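Side-chain contacts in dally-like protein (Drosophila melanogaster, PDB 3ODN), which probably acts as a cell-surface heparan sulfate proteoglycan of the glypican family and is linked to Hedgehog signaling: residues A[100-103]-A[104-108]; A[150-153]-A[154-158]; A[260-263]-A[264-268]. The protein carries 2 engineered substitutions. All coordinates share one frame; numbering follows the deposited sequence.

Contact 1 of 3, residues A[100-103]-A[104-108]; sequences NSMF and IRTYG
Phe103 and Tyr107, one helical turn apart, lie side by side and point the same way, and their rings form an edge-to-face pair with centroids 4.9 Å apart. CB of Tyr107 lies 3.5 Å from Phe103 O, the side chain turns back beside its own backbone N (chi1 -55°), and CG passes that same oxygen at longer range. CD2 then reaches Phe103 CD1 at 3.5 Å, and CE2, the outermost Tyr107 atom to touch Phe103, lies over the middle of the Phe103 ring, 3.7 Å above its plane. The planes meet at 57°, a tilted T-shape. Thr106 CG2 lies over one face of the Tyr107 ring, 4.0 Å above its centre. This is the last turn of helix 48-106, the long helix of the alpha-helical glypican core, and Gly108, with positive phi, leaves it and serves as N-cap of helix 109-113. Phe103 also meets Phe99, Phe118 and Tyr111, while both side chains touch Ile301 of helix 293-306. On another side of the turn, the Met102 carbonyl is gripped twice by Thr106: the amide N bonds to Met102 O at 2.8 Å, and the hydroxyl OG1 donates to Met102 O at 2.7 Å, tilted from the carbonyl plane. Further round, the Ile104 and Asn100 side chains cross at a slant, with Ile104 CD1 3.2 Å from Asn100 OD1, and Ile104 also touches Tyr111 and Glu112 of helix 109-113.

Contact 2 of 3, residues A[150-153]-A[154-158]; sequences KMFT and VLNTQ
Different chi1 wells bring Phe152 and Asn156 together: Phe152 carries CG trans to its backbone N (179°), leaning its ring toward the following turn, whereas Asn156 keeps CG beside its own N (-59°) and brings the ND2 end of its amide over one face of the ring. The two side chains meet at a slant, with ring and amide planes 51° apart. Asn156 ND2 lies 3.3 Å above the ring plane, displaced from the centre toward the rim, where CE2 and CZ of Phe152 are its nearest carbons. The same nitrogen makes a weak, bent hydrogen bond to Phe152 O at 3.2 Å. A second and straighter bond comes from the Asn156 backbone N, 3.0 Å from Phe152 O.

Asn156 is the first residue to depart from helical backbone angles after helix 136-155, and this pair therefore lies at that helix's C-terminal end. Two residues earlier, Val154 N bonds to Lys150 O at 3.0 Å, and the CG2 methyl of Val154 lies close beside that oxygen. Thr153 OG1 turns back to the preceding turn, where Gln149 O is its partner and Lys150 O also lies within reach, and Lys150 NZ binds Asn114 and Tyr116. Beyond the turn, Phe152 packs on Phe304 of helix 293-306, on Phe316 of helix 308-318 and on Phe161, joining the helix end to the bundle.

Both Phe152 and Asn156 are buried, which makes the polar accounting informative. Asn156 ND2 has weak bonds to Phe152 O and to Thr312 OG1, and one N-H of the buried amide points between the Phe152 carbonyl and the electron-rich ring face, which may help to accommodate it.

Contact 3 of 3, residues A[260-263]-A[264-268]; sequences HEFD and SEWEN
Phe262 and Trp266 stand side by side on the first two turns of helix 260-281, an i to i+4 pair on the side of this helix that faces the alpha-helical bundle of the glypican core. The aromatic contact is a near-parallel, slid-apart pair. Both residues have CG trans to the backbone N (chi1 -170° for Phe262), which sends the rings off in the same direction, with planes 30° from parallel. Phe262 and the six-membered ring of Trp266 barely overlap, with centroids 5.9 Å apart; Trp266 CE3 is the touching atom, 4.0 Å from Phe262 CZ and as far from CE1. Trp419 meets both rings edge-to-face, Trp266 NE1 bonds to Tyr415 O, and Val210 and Ala207 of helix 182-214 pack on Phe262 and Trp266 respectively.

Among the hydrogen bonds, those of the backbone link an amide to the carbonyl four residues earlier. Trp266 N reaches Phe262 O at 2.9 Å, while the bond from Glu265 N to Glu261 O is weak. Ser264 OG donates to Glu261 O at 2.7 Å, closer than the weak amide bond: OG sits between the backbone N and carbonyl carbon of its own residue (chi1 61°), which turns it back over the preceding turn.

Charge enters through Asp263 and Glu267. Their carboxylates cross at a slant with planes perpendicular, and Asp263 OD1 and Glu267 OE2 are 3.7 Å apart, a proximity of like charges that probably carries some electrostatic cost. Lys416 lies at long range from Glu267 OE1, a weak ion pair that could partly offset it. Nearer the backbone, the aliphatic part of Glu267 lies against the helix, with CG 3.4 Å from Asp263 O.

The three contacts follow one another along the chain without overlap, each within a single helix: contact 1 at the end of helix 48-106, contact 2 at the end of helix 136-155 and contact 3 at the start of helix 260-281. Contacts 1 and 2 are neighbours, their centres about 19 Å apart and nearest atoms about 7 Å apart, and helix 293-306 is touched by side chains of both. Contact 3 lies across the chain's centre, about 52 Å from contact 1 and about 60 Å from contact 2, centre to centre. Helix 48-106 nevertheless spans much of this elongated core, since Met73 and Leu77 of that helix pack on Trp266 of contact 3.

Contact 1 of 3, residues A[100-103]-A[104-108]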
# COMPACT_ATOMS: atom_id res chain seq x y z
N ASN A 100 -14.95 -24.77 -5.68
CA ASN A 100 -15.98 -25.38 -6.50
C ASN A 100 -15.74 -26.88 -6.70
O ASN A 100 -16.66 -27.69 -6.51
CB ASN A 100 -16.14 -24.63 -7.84
CG ASN A 100 -17.20 -25.25 -8.73
OD1 ASN A 100 -16.92 -26.14 -9.52
ND2 ASN A 100 -18.45 -24.84 -8.57
N SER A 101 -14.50 -27.25 -7.06
CA SER A 101 -14.08 -28.62 -7.29
C SER A 101 -14.25 -29.44 -6.02
O SER A 101 -14.80 -30.54 -6.09
CB SER A 101 -12.63 -28.67 -7.77
OG SER A 101 -12.52 -28.02 -9.03
N MET A 102 -13.83 -28.90 -4.85
CA MET A 102 -13.99 -29.59 -3.57
C MET A 102 -15.47 -29.76 -3.24
O MET A 102 -15.86 -30.84 -2.81
CB MET A 102 -13.30 -28.85 -2.42
CG MET A 102 -13.46 -29.54 -1.07
SD MET A 102 -12.97 -28.56 0.37
CE MET A 102 -11.20 -28.92 0.41
N PHE A 103 -16.27 -28.71 -3.46
CA PHE A 103 -17.69 -28.72 -3.10
C PHE A 103 -18.58 -29.65 -3.94
O PHE A 103 -19.40 -30.32 -3.35
CB PHE A 103 -18.22 -27.31 -2.85
CG PHE A 103 -18.03 -26.76 -1.45
CD1 PHE A 103 -19.12 -26.32 -0.70
CD2 PHE A 103 -16.76 -26.70 -0.86
CE1 PHE A 103 -18.96 -25.84 0.60
CE2 PHE A 103 -16.60 -26.20 0.44
CZ PHE A 103 -17.70 -25.77 1.16
N ILE A 104 -18.32 -29.80 -5.26
CA ILE A 104 -18.96 -30.75 -6.19
C ILE A 104 -18.61 -32.18 -5.75
O ILE A 104 -19.43 -33.10 -5.82
CB ILE A 104 -18.47 -30.52 -7.67
CG1 ILE A 104 -19.19 -29.32 -8.33
CG2 ILE A 104 -18.64 -31.78 -8.54
CD1 ILE A 104 -18.60 -28.90 -9.75
N ARG A 105 -17.35 -32.37 -5.33
CA ARG A 105 -16.86 -33.67 -4.92
C ARG A 105 -17.40 -34.11 -3.56
O ARG A 105 -17.91 -35.21 -3.45
CB ARG A 105 -15.33 -33.76 -5.07
CG ARG A 105 -14.92 -34.17 -6.49
CD ARG A 105 -13.74 -33.41 -7.07
NE ARG A 105 -12.48 -33.90 -6.53
CZ ARG A 105 -11.62 -34.66 -7.20
NH1 ARG A 105 -11.85 -35.00 -8.46
NH2 ARG A 105 -10.50 -35.07 -6.61
N THR A 106 -17.35 -33.23 -2.56
CA THR A 106 -17.80 -33.50 -1.19
C THR A 106 -19.32 -33.39 -0.97
O THR A 106 -19.88 -34.24 -0.27
CB THR A 106 -17.05 -32.60 -0.21
OG1 THR A 106 -15.69 -32.50 -0.64
CG2 THR A 106 -17.11 -33.09 1.23
N TYR A 107 -19.95 -32.33 -1.49
CA TYR A 107 -21.38 -32.09 -1.26
C TYR A 107 -22.33 -32.50 -2.37
O TYR A 107 -23.53 -32.66 -2.11
CB TYR A 107 -21.62 -30.68 -0.71
CG TYR A 107 -20.81 -30.43 0.55
CD1 TYR A 107 -21.13 -31.07 1.75
CD2 TYR A 107 -19.71 -29.58 0.54
CE1 TYR A 107 -20.37 -30.87 2.90
CE2 TYR A 107 -18.94 -29.38 1.69
CZ TYR A 107 -19.28 -30.02 2.87
OH TYR A 107 -18.57 -29.84 4.03
N GLY A 108 -21.78 -32.77 -3.54
CA GLY A 108 -22.53 -33.27 -4.69
C GLY A 108 -23.62 -32.34 -5.18
O GLY A 108 -23.41 -31.14 -5.28

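Contact 2 of 3, residues A[150-153]-A[154-158]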
# COMPACT_ATOMS: atom_id res chain seq x y z
N LYS A 150 -30.97 -22.63 4.20
CA LYS A 150 -30.93 -23.69 3.19
C LYS A 150 -30.66 -25.03 3.87
O LYS A 150 -31.35 -26.00 3.58
CB LYS A 150 -29.80 -23.44 2.17
CG LYS A 150 -30.01 -22.23 1.26
CD LYS A 150 -31.13 -22.39 0.24
CE LYS A 150 -31.02 -21.32 -0.81
NZ LYS A 150 -29.80 -21.50 -1.65
N MET A 151 -29.67 -25.07 4.76
CA MET A 151 -29.26 -26.28 5.47
C MET A 151 -30.27 -26.76 6.50
O MET A 151 -30.39 -27.97 6.68
CB MET A 151 -27.88 -26.11 6.10
CG MET A 151 -26.76 -26.22 5.11
SD MET A 151 -25.16 -26.06 5.91
CE MET A 151 -25.08 -27.66 6.77
N PHE A 152 -31.00 -25.84 7.16
CA PHE A 152 -32.02 -26.22 8.14
C PHE A 152 -33.14 -26.94 7.39
O PHE A 152 -33.52 -28.05 7.78
CB PHE A 152 -32.55 -25.02 8.95
CG PHE A 152 -33.63 -25.38 9.94
CD1 PHE A 152 -34.97 -25.29 9.60
CD2 PHE A 152 -33.30 -25.90 11.19
CE1 PHE A 152 -35.97 -25.68 10.50
CE2 PHE A 152 -34.30 -26.29 12.09
CZ PHE A 152 -35.63 -26.17 11.74
N THR A 153 -33.63 -26.32 6.29
CA THR A 153 -34.68 -26.87 5.43
C THR A 153 -34.31 -28.23 4.86
O THR A 153 -35.10 -29.14 5.02
CB THR A 153 -35.15 -25.86 4.39
OG1 THR A 153 -34.06 -25.09 3.90
CG2 THR A 153 -36.20 -24.92 4.93
N VAL A 154 -33.11 -28.37 4.27
CA VAL A 154 -32.59 -29.62 3.70
C VAL A 154 -32.70 -30.79 4.72
O VAL A 154 -33.27 -31.84 4.40
CB VAL A 154 -31.15 -29.44 3.13
CG1 VAL A 154 -30.46 -30.77 2.86
CG2 VAL A 154 -31.16 -28.59 1.86
N LEU A 155 -32.15 -30.59 5.94
CA LEU A 155 -32.16 -31.57 7.03
C LEU A 155 -33.60 -31.93 7.45
O LEU A 155 -33.91 -33.11 7.64
CB LEU A 155 -31.38 -31.02 8.23
CG LEU A 155 -31.42 -31.83 9.52
CD1 LEU A 155 -30.28 -32.82 9.58
CD2 LEU A 155 -31.38 -30.93 10.73
N ASN A 156 -34.45 -30.91 7.61
CA ASN A 156 -35.83 -31.07 8.04
C ASN A 156 -36.83 -31.13 6.87
O ASN A 156 -37.82 -30.39 6.81
CB ASN A 156 -36.19 -30.09 9.15
CG ASN A 156 -35.30 -30.24 10.35
OD1 ASN A 156 -35.30 -31.27 11.03
ND2 ASN A 156 -34.43 -29.26 10.59
N THR A 157 -36.54 -32.06 5.93
CA THR A 157 -37.34 -32.40 4.75
C THR A 157 -38.72 -32.87 5.19
O THR A 157 -39.72 -32.54 4.56
CB THR A 157 -36.65 -33.51 3.91
OG1 THR A 157 -35.59 -34.15 4.65
CG2 THR A 157 -36.12 -33.01 2.60
N GLN A 158 -38.74 -33.64 6.30
CA GLN A 158 -39.91 -34.23 6.98
C GLN A 158 -40.99 -33.20 7.37
O GLN A 158 -42.18 -33.52 7.31
CB GLN A 158 -39.43 -35.01 8.22
CG GLN A 158 -38.25 -34.34 8.94
CD GLN A 158 -37.65 -35.14 10.07
OE1 GLN A 158 -38.20 -36.15 10.53
NE2 GLN A 158 -36.49 -34.69 10.54

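Contact 3 of 3, residues A[260-263]-A[264-268]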
# COMPACT_ATOMS: atom_id res chain seq x y z
N HIS A 260 10.27 19.40 0.65
CA HIS A 260 10.50 19.34 2.10
C HIS A 260 9.27 18.87 2.89
O HIS A 260 9.42 18.07 3.81
CB HIS A 260 11.05 20.68 2.61
CG HIS A 260 11.49 20.67 4.03
ND1 HIS A 260 12.79 20.30 4.39
CD2 HIS A 260 10.81 21.03 5.15
CE1 HIS A 260 12.85 20.45 5.71
NE2 HIS A 260 11.69 20.88 6.21
N GLU A 261 8.07 19.38 2.54
CA GLU A 261 6.82 18.98 3.17
C GLU A 261 6.57 17.52 2.79
O GLU A 261 6.32 16.69 3.66
CB GLU A 261 5.65 19.84 2.65
CG GLU A 261 5.27 21.02 3.54
CD GLU A 261 4.03 21.78 3.10
OE1 GLU A 261 3.94 22.14 1.91
OE2 GLU A 261 3.17 22.04 3.97
N PHE A 262 6.72 17.24 1.49
CA PHE A 262 6.53 15.97 0.81
C PHE A 262 7.45 14.85 1.29
O PHE A 262 7.01 13.69 1.32
CB PHE A 262 6.68 16.18 -0.71
CG PHE A 262 6.28 14.98 -1.53
CD1 PHE A 262 7.24 14.10 -2.02
CD2 PHE A 262 4.94 14.72 -1.80
CE1 PHE A 262 6.87 12.99 -2.77
CE2 PHE A 262 4.57 13.60 -2.55
CZ PHE A 262 5.54 12.74 -3.03
N ASP A 263 8.73 15.16 1.58
CA ASP A 263 9.73 14.20 2.03
C ASP A 263 9.39 13.60 3.40
O ASP A 263 9.49 12.39 3.56
CB ASP A 263 11.14 14.83 2.03
CG ASP A 263 12.13 14.21 3.00
OD1 ASP A 263 12.46 13.01 2.83
OD2 ASP A 263 12.56 14.93 3.93
N SER A 264 9.02 14.44 4.38
CA SER A 264 8.63 14.02 5.73
C SER A 264 7.38 13.11 5.68
O SER A 264 7.31 12.12 6.40
CB SER A 264 8.37 15.24 6.62
OG SER A 264 7.32 16.03 6.09
N GLU A 265 6.42 13.44 4.79
CA GLU A 265 5.22 12.64 4.57
C GLU A 265 5.54 11.30 3.86
O GLU A 265 4.91 10.30 4.16
CB GLU A 265 4.10 13.43 3.87
CG GLU A 265 3.45 14.52 4.72
CD GLU A 265 2.70 14.14 5.98
OE1 GLU A 265 2.16 13.01 6.05
OE2 GLU A 265 2.61 15.00 6.88
N TRP A 266 6.55 11.28 2.95
CA TRP A 266 7.01 10.06 2.27
C TRP A 266 7.52 9.07 3.32
O TRP A 266 7.34 7.86 3.16
CB TRP A 266 8.14 10.37 1.27
CG TRP A 266 8.47 9.23 0.35
CD1 TRP A 266 9.57 8.42 0.40
CD2 TRP A 266 7.72 8.81 -0.80
NE1 TRP A 266 9.55 7.52 -0.65
CE2 TRP A 266 8.42 7.73 -1.39
CE3 TRP A 266 6.53 9.25 -1.40
CZ2 TRP A 266 7.95 7.07 -2.53
CZ3 TRP A 266 6.06 8.59 -2.52
CH2 TRP A 266 6.76 7.51 -3.08
N GLU A 267 8.14 9.60 4.40
CA GLU A 267 8.71 8.84 5.51
C GLU A 267 7.62 8.21 6.33
O GLU A 267 7.71 7.01 6.62
CB GLU A 267 9.67 9.70 6.37
CG GLU A 267 10.95 10.07 5.62
CD GLU A 267 12.10 10.63 6.44
OE1 GLU A 267 11.99 10.64 7.69
OE2 GLU A 267 13.12 11.03 5.84
N ASN A 268 6.54 8.97 6.64
CA ASN A 268 5.34 8.47 7.34
C ASN A 268 4.65 7.43 6.50
O ASN A 268 4.11 6.47 7.04
CB ASN A 268 4.36 9.60 7.63
CG ASN A 268 4.81 10.57 8.70
OD1 ASN A 268 4.34 11.69 8.75
ND2 ASN A 268 5.68 10.16 9.61